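Local coordinates for heat shock protein-related protein (Deinococcus radiodurans, PDB 4FEI) that probably acts as a small heat shock protein chaperone in the stress response, the chain comprising its alpha-crystallin domain, at residues G39-G45 with F63-F69; P72-G78 with R90-L94. All blocks are in the same frame, centred on the assembly; numbering follows the deposited sequence.

Interactions 1 and 2 follow one another along the chain: interaction 1 lies within one sheet of the alpha-crystallin beta sandwich, and interaction 2 joins a loop to the end of a strand of the other. Interaction 1 pairs two strands of the three-stranded sheet (33-37, 40-47, 62-68). In interaction 2 the loop leading from strand 62-68 to strand 79-83 runs beside the last residues of strand 86-92 and the two that follow. Their centres are about 15 Å apart, yet they meet at Phe91 of interaction 2: its CZ lies 3.6 Å from Leu41 CG, and its CE2 lies 3.6 Å from Phe69 CE2, the two rings packing edge-to-face. Interaction 1 is partly buried and reaches the second subunit, whereas interaction 2 is a surface contact.

Interaction 1 (G39-G45 with F63-F69); sequences GQLTVSG and FVRELAF
In the three-stranded sheet of the alpha-crystallin sandwich, strands 40-45 and 63-68 run extended and antiparallel, axes 4.4 Å apart at 159°. Phe63 forms a hydrogen-bonded pair with Gly45 (Phe63 N to Gly45 O 2.9 Å, Gly45 N to Phe63 O 3.3 Å); its p rotamer lays one ring face over Gly45 N, where a CB would clash. Val64 lies opposite Ser44 as a non-hydrogen-bonded pair. Arg65 exchanges hydrogen bonds with Val43 (Arg65 N to Val43 O 2.8 Å, Val43 N to Arg65 O 2.9 Å), its NH1 salt-bridging to Glu57 of the second subunit and hydrogen-bonding Pro7 O. Glu66-Thr42, non-hydrogen-bonded, shares the face of Val64 and Ser44. Leu67 pairs with Leu41 (Leu41 N to Leu67 O 2.6 Å, Leu67 N to Leu41 O 2.7 Å) and, like Leu41, packs inside the sandwich on Leu20. Ala68 and Gln40 form the last non-hydrogen-bonded pair. Phe69 N closes the ladder on Gly39 O at 3.2 Å; its m rotamer brings CZ to 4.0 Å from Leu41 CB.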
loop_
_atom_site.group_PDB
_atom_site.type_symbol
_atom_site.label_atom_id
_atom_site.label_comp_id
_atom_site.label_asym_id
_atom_site.label_seq_id
_atom_site.Cartn_x
_atom_site.Cartn_y
_atom_site.Cartn_z
ATOM N N GLY A 39 14.158 -17.548 14.256
ATOM C CA GLY A 39 12.718 -17.410 14.439
ATOM C C GLY A 39 12.187 -15.995 14.217
ATOM O O GLY A 39 11.107 -15.652 14.708
ATOM N N GLN A 40 12.949 -15.183 13.478
ATOM C CA GLN A 40 12.583 -13.812 13.165
ATOM C C GLN A 40 12.839 -13.557 11.693
ATOM O O GLN A 40 13.854 -13.963 11.138
ATOM C CB GLN A 40 13.383 -12.777 13.993
ATOM C CG GLN A 40 13.318 -12.912 15.535
ATOM C CD GLN A 40 12.243 -12.022 16.209
ATOM O OE1 GLN A 40 11.607 -12.435 17.198
ATOM N NE2 GLN A 40 12.056 -10.800 15.692
ATOM N N LEU A 41 11.902 -12.870 11.060
ATOM C CA LEU A 41 12.116 -12.368 9.736
ATOM C C LEU A 41 12.319 -10.857 9.840
ATOM O O LEU A 41 11.528 -10.121 10.508
ATOM C CB LEU A 41 10.904 -12.676 8.883
ATOM C CG LEU A 41 10.922 -12.741 7.364
ATOM C CD1 LEU A 41 9.773 -11.971 6.859
ATOM C CD2 LEU A 41 12.208 -12.262 6.728
ATOM N N THR A 42 13.400 -10.390 9.210
ATOM C CA THR A 42 13.661 -8.956 9.163
ATOM C C THR A 42 13.434 -8.457 7.766
ATOM O O THR A 42 13.983 -9.010 6.824
ATOM C CB THR A 42 15.036 -8.562 9.711
ATOM O OG1 THR A 42 15.186 -9.110 11.037
ATOM C CG2 THR A 42 15.167 -7.023 9.737
ATOM N N VAL A 43 12.561 -7.455 7.644
ATOM C CA VAL A 43 12.251 -6.857 6.348
ATOM C C VAL A 43 12.612 -5.371 6.407
ATOM O O VAL A 43 12.241 -4.669 7.372
ATOM C CB VAL A 43 10.717 -6.961 5.966
ATOM C CG1 VAL A 43 10.544 -6.580 4.528
ATOM C CG2 VAL A 43 10.199 -8.331 6.148
ATOM N N SER A 44 13.300 -4.892 5.375
ATOM C CA SER A 44 13.651 -3.496 5.261
ATOM C C SER A 44 13.498 -3.044 3.830
ATOM O O SER A 44 13.511 -3.846 2.923
ATOM C CB SER A 44 15.083 -3.252 5.784
ATOM O OG SER A 44 16.028 -3.993 5.020
ATOM N N GLY A 45 13.312 -1.740 3.641
ATOM C CA GLY A 45 13.224 -1.132 2.323
ATOM C C GLY A 45 12.966 0.349 2.444
ATOM O O GLY A 45 13.063 0.907 3.539
ATOM N N PHE A 63 11.845 1.875 6.006
ATOM C CA PHE A 63 11.123 1.102 6.990
ATOM C C PHE A 63 11.967 -0.115 7.428
ATOM O O PHE A 63 12.766 -0.634 6.657
ATOM C CB PHE A 63 9.769 0.637 6.411
ATOM C CG PHE A 63 9.872 -0.575 5.475
ATOM C CD1 PHE A 63 9.931 -1.894 5.975
ATOM C CD2 PHE A 63 9.856 -0.397 4.102
ATOM C CE1 PHE A 63 9.997 -2.965 5.124
ATOM C CE2 PHE A 63 9.913 -1.487 3.237
ATOM C CZ PHE A 63 9.995 -2.764 3.744
ATOM N N VAL A 64 11.786 -0.532 8.673
ATOM C CA VAL A 64 12.436 -1.706 9.181
ATOM C C VAL A 64 11.451 -2.452 10.086
ATOM O O VAL A 64 10.939 -1.873 11.064
ATOM C CB VAL A 64 13.759 -1.375 9.999
ATOM C CG1 VAL A 64 14.414 -2.685 10.506
ATOM C CG2 VAL A 64 14.717 -0.525 9.172
ATOM N N ARG A 65 11.176 -3.716 9.759
ATOM C CA ARG A 65 10.357 -4.582 10.637
ATOM C C ARG A 65 11.079 -5.861 11.042
ATOM O O ARG A 65 11.763 -6.483 10.217
ATOM C CB ARG A 65 8.991 -4.887 10.027
ATOM C CG ARG A 65 8.222 -3.622 9.772
ATOM C CD ARG A 65 6.814 -3.815 9.833
ATOM N NE ARG A 65 6.356 -4.077 11.191
ATOM C CZ ARG A 65 5.125 -4.508 11.442
ATOM N NH1 ARG A 65 4.250 -4.681 10.420
ATOM N NH2 ARG A 65 4.766 -4.778 12.677
ATOM N N GLU A 66 10.943 -6.214 12.315
ATOM C CA GLU A 66 11.460 -7.461 12.871
ATOM C C GLU A 66 10.228 -8.282 13.312
ATOM O O GLU A 66 9.496 -7.892 14.252
ATOM C CB GLU A 66 12.391 -7.174 14.037
ATOM C CG GLU A 66 13.534 -8.116 14.200
ATOM C CD GLU A 66 14.636 -7.565 15.123
ATOM O OE1 GLU A 66 15.834 -7.525 14.675
ATOM O OE2 GLU A 66 14.324 -7.188 16.296
ATOM N N LEU A 67 9.975 -9.393 12.600
ATOM C CA LEU A 67 8.690 -10.094 12.696
ATOM C C LEU A 67 8.933 -11.554 13.039
ATOM O O LEU A 67 9.685 -12.241 12.332
ATOM C CB LEU A 67 7.877 -9.997 11.380
ATOM C CG LEU A 67 7.638 -8.645 10.705
ATOM C CD1 LEU A 67 7.292 -8.882 9.257
ATOM C CD2 LEU A 67 6.554 -7.779 11.379
ATOM N N ALA A 68 8.318 -12.013 14.132
ATOM C CA ALA A 68 8.545 -13.384 14.635
ATOM C C ALA A 68 7.648 -14.312 13.874
ATOM O O ALA A 68 6.467 -13.969 13.651
ATOM C CB ALA A 68 8.209 -13.463 16.129
ATOM N N PHE A 69 8.175 -15.464 13.454
ATOM C CA PHE A 69 7.333 -16.493 12.797
ATOM C C PHE A 69 6.272 -17.027 13.770
ATOM O O PHE A 69 6.604 -17.439 14.866
ATOM C CB PHE A 69 8.162 -17.667 12.292
ATOM C CG PHE A 69 9.147 -17.310 11.220
ATOM C CD1 PHE A 69 10.532 -17.338 11.474
ATOM C CD2 PHE A 69 8.704 -16.973 9.951
ATOM C CE1 PHE A 69 11.446 -17.001 10.477
ATOM C CE2 PHE A 69 9.614 -16.641 8.927
ATOM C CZ PHE A 69 10.989 -16.660 9.192
#

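Interaction 2 (P72-G78 with R90-L94); sequences PVRPASG and RFEKL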
loop_
_atom_site.group_PDB
_atom_site.type_symbol
_atom_site.label_atom_id
_atom_site.label_comp_id
_atom_site.label_asym_id
_atom_site.label_seq_id
_atom_site.Cartn_x
_atom_site.Cartn_y
_atom_site.Cartn_z
ATOM N N PRO A 72 7.023 -22.368 13.454
ATOM C CA PRO A 72 8.389 -22.703 13.013
ATOM C C PRO A 72 8.460 -23.088 11.521
ATOM O O PRO A 72 7.606 -23.810 11.024
ATOM C CB PRO A 72 8.791 -23.862 13.934
ATOM C CG PRO A 72 7.457 -24.394 14.483
ATOM C CD PRO A 72 6.581 -23.205 14.589
ATOM N N VAL A 73 9.474 -22.582 10.821
ATOM C CA VAL A 73 9.657 -22.863 9.394
ATOM C C VAL A 73 10.989 -23.554 9.120
ATOM O O VAL A 73 11.919 -23.449 9.920
ATOM C CB VAL A 73 9.551 -21.575 8.514
ATOM C CG1 VAL A 73 8.173 -20.902 8.678
ATOM C CG2 VAL A 73 10.677 -20.583 8.835
ATOM N N ARG A 74 11.078 -24.271 7.997
ATOM C CA ARG A 74 12.344 -24.847 7.583
ATOM C C ARG A 74 13.335 -23.730 7.273
ATOM O O ARG A 74 12.963 -22.738 6.659
ATOM C CB ARG A 74 12.202 -25.732 6.354
ATOM C CG ARG A 74 11.498 -27.059 6.585
ATOM C CD ARG A 74 11.705 -27.955 5.387
ATOM N NE ARG A 74 13.144 -28.167 5.211
ATOM C CZ ARG A 74 13.704 -28.739 4.150
ATOM N NH1 ARG A 74 12.925 -29.172 3.140
ATOM N NH2 ARG A 74 15.035 -28.887 4.101
ATOM N N PRO A 75 14.612 -23.903 7.698
ATOM C CA PRO A 75 15.651 -22.910 7.413
ATOM C C PRO A 75 15.890 -22.708 5.910
ATOM O O PRO A 75 15.904 -23.677 5.153
ATOM C CB PRO A 75 16.894 -23.514 8.090
ATOM C CG PRO A 75 16.593 -25.008 8.240
ATOM C CD PRO A 75 15.121 -25.014 8.534
ATOM N N ALA A 76 16.078 -21.457 5.499
ATOM C CA ALA A 76 16.492 -21.105 4.128
ATOM C C ALA A 76 15.472 -21.440 3.042
ATOM O O ALA A 76 15.816 -21.587 1.874
ATOM C CB ALA A 76 17.879 -21.685 3.776
ATOM N N SER A 77 14.209 -21.520 3.434
ATOM C CA SER A 77 13.134 -21.815 2.501
ATOM C C SER A 77 12.373 -20.596 2.013
ATOM O O SER A 77 11.427 -20.736 1.238
ATOM C CB SER A 77 12.159 -22.796 3.148
ATOM O OG SER A 77 11.572 -22.230 4.300
ATOM N N GLY A 78 12.770 -19.405 2.441
ATOM C CA GLY A 78 11.994 -18.203 2.102
ATOM C C GLY A 78 12.132 -17.708 0.673
ATOM O O GLY A 78 13.250 -17.560 0.167
ATOM N N ARG A 90 6.999 -16.354 1.166
ATOM C CA ARG A 90 6.512 -17.676 1.445
ATOM C C ARG A 90 7.608 -18.578 2.077
ATOM O O ARG A 90 8.739 -18.654 1.569
ATOM C CB ARG A 90 6.016 -18.268 0.134
ATOM C CG ARG A 90 5.132 -19.450 0.286
ATOM C CD ARG A 90 4.188 -19.541 -0.926
ATOM N NE ARG A 90 3.087 -20.450 -0.637
ATOM C CZ ARG A 90 2.031 -20.616 -1.416
ATOM N NH1 ARG A 90 1.084 -21.469 -1.052
ATOM N NH2 ARG A 90 1.914 -19.922 -2.553
ATOM N N PHE A 91 7.253 -19.267 3.164
ATOM C CA PHE A 91 8.175 -20.128 3.864
ATOM C C PHE A 91 7.507 -21.488 4.010
ATOM O O PHE A 91 6.267 -21.573 4.199
ATOM C CB PHE A 91 8.487 -19.605 5.282
ATOM C CG PHE A 91 9.109 -18.236 5.333
ATOM C CD1 PHE A 91 10.483 -18.090 5.326
ATOM C CD2 PHE A 91 8.306 -17.076 5.407
ATOM C CE1 PHE A 91 11.080 -16.816 5.382
ATOM C CE2 PHE A 91 8.876 -15.812 5.451
ATOM C CZ PHE A 91 10.283 -15.691 5.446
ATOM N N GLU A 92 8.289 -22.564 3.955
ATOM C CA GLU A 92 7.695 -23.865 4.189
ATOM C C GLU A 92 7.760 -24.212 5.658
ATOM O O GLU A 92 8.783 -24.032 6.290
ATOM C CB GLU A 92 8.249 -24.979 3.267
ATOM C CG GLU A 92 9.677 -25.215 3.314
ATOM C CD GLU A 92 10.126 -26.285 2.308
ATOM O OE1 GLU A 92 9.674 -27.459 2.427
ATOM O OE2 GLU A 92 10.959 -25.947 1.424
ATOM N N LYS A 93 6.642 -24.676 6.203
ATOM C CA LYS A 93 6.528 -25.019 7.614
ATOM C C LYS A 93 7.296 -26.295 7.945
ATOM O O LYS A 93 7.468 -27.185 7.115
ATOM C CB LYS A 93 5.053 -25.177 7.995
ATOM C CG LYS A 93 4.333 -23.841 8.184
ATOM C CD LYS A 93 2.843 -23.895 7.850
ATOM C CE LYS A 93 2.027 -24.572 8.915
ATOM N NZ LYS A 93 0.552 -24.294 8.639
ATOM N N LEU A 94 7.787 -26.341 9.176
ATOM C CA LEU A 94 8.415 -27.516 9.751
ATOM C C LEU A 94 7.396 -28.664 9.948
ATOM O O LEU A 94 7.702 -29.828 9.719
ATOM C CB LEU A 94 8.985 -27.119 11.102
ATOM C CG LEU A 94 10.365 -27.630 11.433
ATOM C CD1 LEU A 94 11.358 -26.816 10.641
ATOM C CD2 LEU A 94 10.632 -27.547 12.967
HETATM O O HOH W 1 8.801 -21.256 0.511
#
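Between residues 72-78, which are loop, and 90-94, at the end of strand 86-92, the backbones bridge once, at Val73 and Lys93 (CA to CA 4.2 Å). Two hydrogen bonds flank the bridge: Leu94 N to Pro72 O at 3.1 Å and Arg74 N to Glu92 O at 2.9 Å. The loop then bends away through a type II beta turn from Arg74 to Ser77, Ala76 taking a phi of 66°, and returns so that Gly78 CA makes a CA-H...O contact with Arg90 O at 3.3 Å. A water donates to Ser77 O and, weakly, to Arg90 O, at 2.8 Å each, joining two carbonyls that cannot bond each other. In the alpha-crystallin fold this is one of the connections between the two sheets, delivering the chain to strand 79-83, which pairs with 86-92. Ser77, in the p rotamer, spans turn and strand: its OG donates to Arg74 O at 2.8 Å and weakly accepts from Glu92 N at 3.3 Å. Arg74 NH1 and Glu92 OE1 form a long salt bridge, 3.7 Å. Val73 CG1 packs on Phe91 CB at 3.6 Å, while Pro72 CB approaches Leu94 CD2 at 4.2 Å. Lys93 NZ forms a salt bridge with Asp13.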